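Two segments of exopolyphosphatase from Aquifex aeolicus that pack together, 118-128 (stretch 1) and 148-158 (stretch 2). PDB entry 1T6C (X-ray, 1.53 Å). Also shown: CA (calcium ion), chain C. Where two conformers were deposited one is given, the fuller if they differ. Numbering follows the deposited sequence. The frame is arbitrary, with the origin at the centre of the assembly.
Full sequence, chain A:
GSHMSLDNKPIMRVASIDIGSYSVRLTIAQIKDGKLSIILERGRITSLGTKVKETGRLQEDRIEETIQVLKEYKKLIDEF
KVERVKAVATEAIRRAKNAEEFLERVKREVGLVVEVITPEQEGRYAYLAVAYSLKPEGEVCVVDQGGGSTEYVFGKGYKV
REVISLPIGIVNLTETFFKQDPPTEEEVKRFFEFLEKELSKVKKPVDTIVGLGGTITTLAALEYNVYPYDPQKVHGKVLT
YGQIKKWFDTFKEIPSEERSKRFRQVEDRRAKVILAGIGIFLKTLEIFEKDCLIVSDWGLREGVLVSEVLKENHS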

# COMPACT_ATOMS: atom_id res chain seq x y z
N THR A 118 -3.25 12.84 -2.20
CA THR A 118 -2.97 12.79 -0.77
C THR A 118 -3.00 11.34 -0.27
O THR A 118 -3.54 10.48 -0.94
CB THR A 118 -4.00 13.56 0.00
OG1 THR A 118 -5.29 12.98 -0.23
CG2 THR A 118 -4.10 15.00 -0.48
N PRO A 119 -2.41 11.09 0.89
CA PRO A 119 -2.49 9.76 1.52
C PRO A 119 -3.93 9.36 1.77
O PRO A 119 -4.31 8.20 1.63
CB PRO A 119 -1.67 9.94 2.81
CG PRO A 119 -0.75 11.04 2.47
CD PRO A 119 -1.55 11.98 1.68
N GLU A 120 -4.78 10.33 2.10
CA GLU A 120 -6.20 10.07 2.28
C GLU A 120 -6.82 9.56 0.98
O GLU A 120 -7.59 8.59 0.98
CB GLU A 120 -6.92 11.32 2.75
CG GLU A 120 -6.55 11.75 4.16
CD GLU A 120 -5.28 12.59 4.30
OE1 GLU A 120 -4.62 12.94 3.29
OE2 GLU A 120 -4.90 12.92 5.47
N GLN A 121 -6.51 10.20 -0.13
CA GLN A 121 -7.02 9.81 -1.44
C GLN A 121 -6.49 8.44 -1.83
O GLN A 121 -7.22 7.66 -2.41
CB GLN A 121 -6.61 10.85 -2.50
CG GLN A 121 -7.22 10.62 -3.85
CD GLN A 121 -8.71 11.01 -3.96
OE1 GLN A 121 -9.41 11.12 -2.95
NE2 GLN A 121 -9.17 11.25 -5.20
N GLU A 122 -5.23 8.13 -1.51
CA GLU A 122 -4.71 6.77 -1.71
C GLU A 122 -5.60 5.78 -0.98
O GLU A 122 -5.95 4.71 -1.50
CB GLU A 122 -3.28 6.61 -1.18
CG GLU A 122 -2.24 7.35 -1.95
CD GLU A 122 -0.85 7.00 -1.43
OE1 GLU A 122 -0.63 5.82 -1.05
OE2 GLU A 122 0.01 7.90 -1.40
N GLY A 123 -5.98 6.14 0.24
CA GLY A 123 -6.88 5.33 1.04
C GLY A 123 -8.25 5.12 0.39
O GLY A 123 -8.80 3.99 0.38
N ARG A 124 -8.79 6.18 -0.17
CA ARG A 124 -10.06 6.09 -0.88
C ARG A 124 -9.98 5.11 -2.08
O ARG A 124 -10.87 4.31 -2.29
CB ARG A 124 -10.56 7.48 -1.35
CG ARG A 124 -10.88 8.46 -0.22
CD ARG A 124 -11.39 9.83 -0.66
NE ARG A 124 -11.39 10.79 0.46
CZ ARG A 124 -10.47 11.73 0.70
NH1 ARG A 124 -9.43 11.93 -0.12
NH2 ARG A 124 -10.56 12.47 1.79
N TYR A 125 -8.90 5.15 -2.83
CA TYR A 125 -8.72 4.21 -3.92
C TYR A 125 -8.55 2.79 -3.40
O TYR A 125 -9.13 1.86 -3.94
CB TYR A 125 -7.48 4.60 -4.74
CG TYR A 125 -7.70 5.68 -5.76
CD1 TYR A 125 -8.59 5.50 -6.82
CD2 TYR A 125 -6.92 6.85 -5.74
CE1 TYR A 125 -8.74 6.47 -7.78
CE2 TYR A 125 -7.09 7.82 -6.68
CZ TYR A 125 -8.01 7.65 -7.68
OH TYR A 125 -8.14 8.62 -8.64
N ALA A 126 -7.77 2.60 -2.33
CA ALA A 126 -7.53 1.26 -1.77
C ALA A 126 -8.85 0.69 -1.29
O ALA A 126 -9.10 -0.49 -1.46
CB ALA A 126 -6.55 1.33 -0.66
N TYR A 127 -9.68 1.54 -0.70
CA TYR A 127 -10.99 1.11 -0.26
C TYR A 127 -11.85 0.58 -1.41
O TYR A 127 -12.53 -0.46 -1.26
CB TYR A 127 -11.70 2.27 0.45
CG TYR A 127 -13.02 1.87 1.03
CD1 TYR A 127 -14.16 1.87 0.23
CD2 TYR A 127 -13.13 1.53 2.36
CE1 TYR A 127 -15.37 1.50 0.75
CE2 TYR A 127 -14.35 1.14 2.90
CZ TYR A 127 -15.46 1.17 2.09
OH TYR A 127 -16.67 0.78 2.60
N LEU A 128 -11.84 1.25 -2.55
CA LEU A 128 -12.53 0.75 -3.75
C LEU A 128 -12.01 -0.60 -4.19
O LEU A 128 -12.74 -1.45 -4.62
CB LEU A 128 -12.41 1.72 -4.93
CG LEU A 128 -13.11 3.06 -4.76
CD1 LEU A 128 -12.90 3.90 -6.03
CD2 LEU A 128 -14.58 2.87 -4.53
N GLY A 148 5.09 4.96 4.38
CA GLY A 148 5.22 5.95 5.42
C GLY A 148 3.98 6.30 6.21
O GLY A 148 4.02 7.17 7.08
N SER A 149 2.88 5.59 5.96
CA SER A 149 1.65 5.87 6.66
C SER A 149 0.73 4.66 6.71
O SER A 149 0.89 3.69 5.99
CB SER A 149 0.89 7.02 6.00
OG SER A 149 0.34 6.63 4.73
N THR A 150 -0.25 4.75 7.59
CA THR A 150 -1.32 3.81 7.63
C THR A 150 -2.62 4.56 7.57
O THR A 150 -2.89 5.45 8.43
CB THR A 150 -1.25 2.91 8.89
OG1 THR A 150 -0.07 2.09 8.86
CG2 THR A 150 -2.36 1.91 8.85
N GLU A 151 -3.42 4.25 6.55
CA GLU A 151 -4.72 4.85 6.40
C GLU A 151 -5.78 3.94 6.99
O GLU A 151 -5.72 2.71 6.83
CB GLU A 151 -5.09 5.10 4.95
CG GLU A 151 -4.43 6.30 4.36
CD GLU A 151 -2.93 6.12 4.16
OE1 GLU A 151 -2.56 5.19 3.45
OE2 GLU A 151 -2.16 6.90 4.74
N TYR A 152 -6.73 4.57 7.66
CA TYR A 152 -7.93 3.92 8.19
C TYR A 152 -9.14 4.47 7.42
O TYR A 152 -9.47 5.65 7.56
CB TYR A 152 -8.07 4.21 9.71
CG TYR A 152 -7.00 3.50 10.49
CD1 TYR A 152 -5.69 4.01 10.51
CD2 TYR A 152 -7.25 2.31 11.13
CE1 TYR A 152 -4.67 3.32 11.16
CE2 TYR A 152 -6.24 1.61 11.76
CZ TYR A 152 -4.97 2.11 11.79
OH TYR A 152 -3.95 1.42 12.39
N VAL A 153 -9.75 3.63 6.60
CA VAL A 153 -10.80 4.07 5.68
C VAL A 153 -12.07 3.37 6.05
O VAL A 153 -12.17 2.15 5.93
CB VAL A 153 -10.46 3.78 4.21
CG1 VAL A 153 -11.38 4.58 3.30
CG2 VAL A 153 -9.01 4.14 3.93
N PHE A 154 -13.05 4.17 6.46
CA PHE A 154 -14.32 3.67 6.94
C PHE A 154 -15.41 3.86 5.89
O PHE A 154 -15.52 4.91 5.26
CB PHE A 154 -14.72 4.42 8.20
CG PHE A 154 -13.76 4.27 9.32
CD1 PHE A 154 -13.89 3.24 10.25
CD2 PHE A 154 -12.74 5.17 9.45
CE1 PHE A 154 -13.00 3.13 11.31
CE2 PHE A 154 -11.83 5.06 10.53
CZ PHE A 154 -11.96 4.05 11.42
N GLY A 155 -16.20 2.84 5.72
CA GLY A 155 -17.36 2.94 4.85
C GLY A 155 -18.30 1.76 4.93
O GLY A 155 -18.20 0.92 5.79
N LYS A 156 -19.20 1.71 3.96
CA LYS A 156 -20.08 0.58 3.77
C LYS A 156 -20.29 0.36 2.28
O LYS A 156 -20.55 1.31 1.55
CB LYS A 156 -21.44 0.83 4.43
CG LYS A 156 -22.46 -0.27 4.17
CD LYS A 156 -23.33 -0.48 5.39
CE LYS A 156 -24.64 -1.16 5.06
NZ LYS A 156 -24.65 -2.53 5.61
N GLY A 157 -20.13 -0.87 1.82
CA GLY A 157 -20.18 -1.16 0.41
C GLY A 157 -19.12 -0.30 -0.29
O GLY A 157 -17.99 -0.18 0.20
N TYR A 158 -19.48 0.34 -1.39
CA TYR A 158 -18.52 1.14 -2.15
C TYR A 158 -18.38 2.59 -1.64
O TYR A 158 -17.58 3.38 -2.19
CB TYR A 158 -18.92 1.15 -3.61
CG TYR A 158 -18.50 -0.04 -4.41
CD1 TYR A 158 -19.19 -1.23 -4.34
CD2 TYR A 158 -17.38 0.01 -5.22
CE1 TYR A 158 -18.82 -2.30 -5.10
CE2 TYR A 158 -17.01 -1.07 -5.96
CZ TYR A 158 -17.71 -2.22 -5.90
OH TYR A 158 -17.34 -3.31 -6.66
CA CA C . -0.33 3.71 3.54
O HOH W 1 -0.49 5.82 1.75
O HOH W 2 -0.23 1.91 1.45

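Strand 149-156 crosses helix 119-128 at 55°, with the axes 8.3 Å apart at closest approach, and alternate strand residues face the helix. At the start of the strand, Ser-149 binds the calcium ion through its carbonyl O (2.7 Å), while its OG donates a short hydrogen bond to Glu-151 OE2 (2.5 Å). Water 1, itself a calcium ligand, donates to both Ser-149 OG (3.2 Å) and Glu-122 OE1 (2.8 Å), so the helix reaches the metal site through solvent.

Glu-151 joins the two surfaces: OE1 coordinates calcium at 2.7 Å, and CG packs 3.3 Å from Pro-119 O. Here the backbones draw close, Gly-123 CA lying 5.8 Å from Glu-151 CA. A CB on Gly-123 would sit tightly against Glu-151 CG and Val-153 CG2. Val-153 continues this face, its CG1 meeting Tyr-127 CD2 at 3.6 Å in an apolar contact.

Tyr-127, in the t rotamer, extends along the end of the strand. Its hydroxyl lies 3.0 Å from Gly-155 C, a space that a CB on Gly-155 would invade. OH then donates to Gly-157 O (2.9 Å), the sole direct hydrogen bond between the stretches. Finally, the Tyr-158 ring offers its edge to Leu-128, with CD2 of each residue 4.1 Å apart.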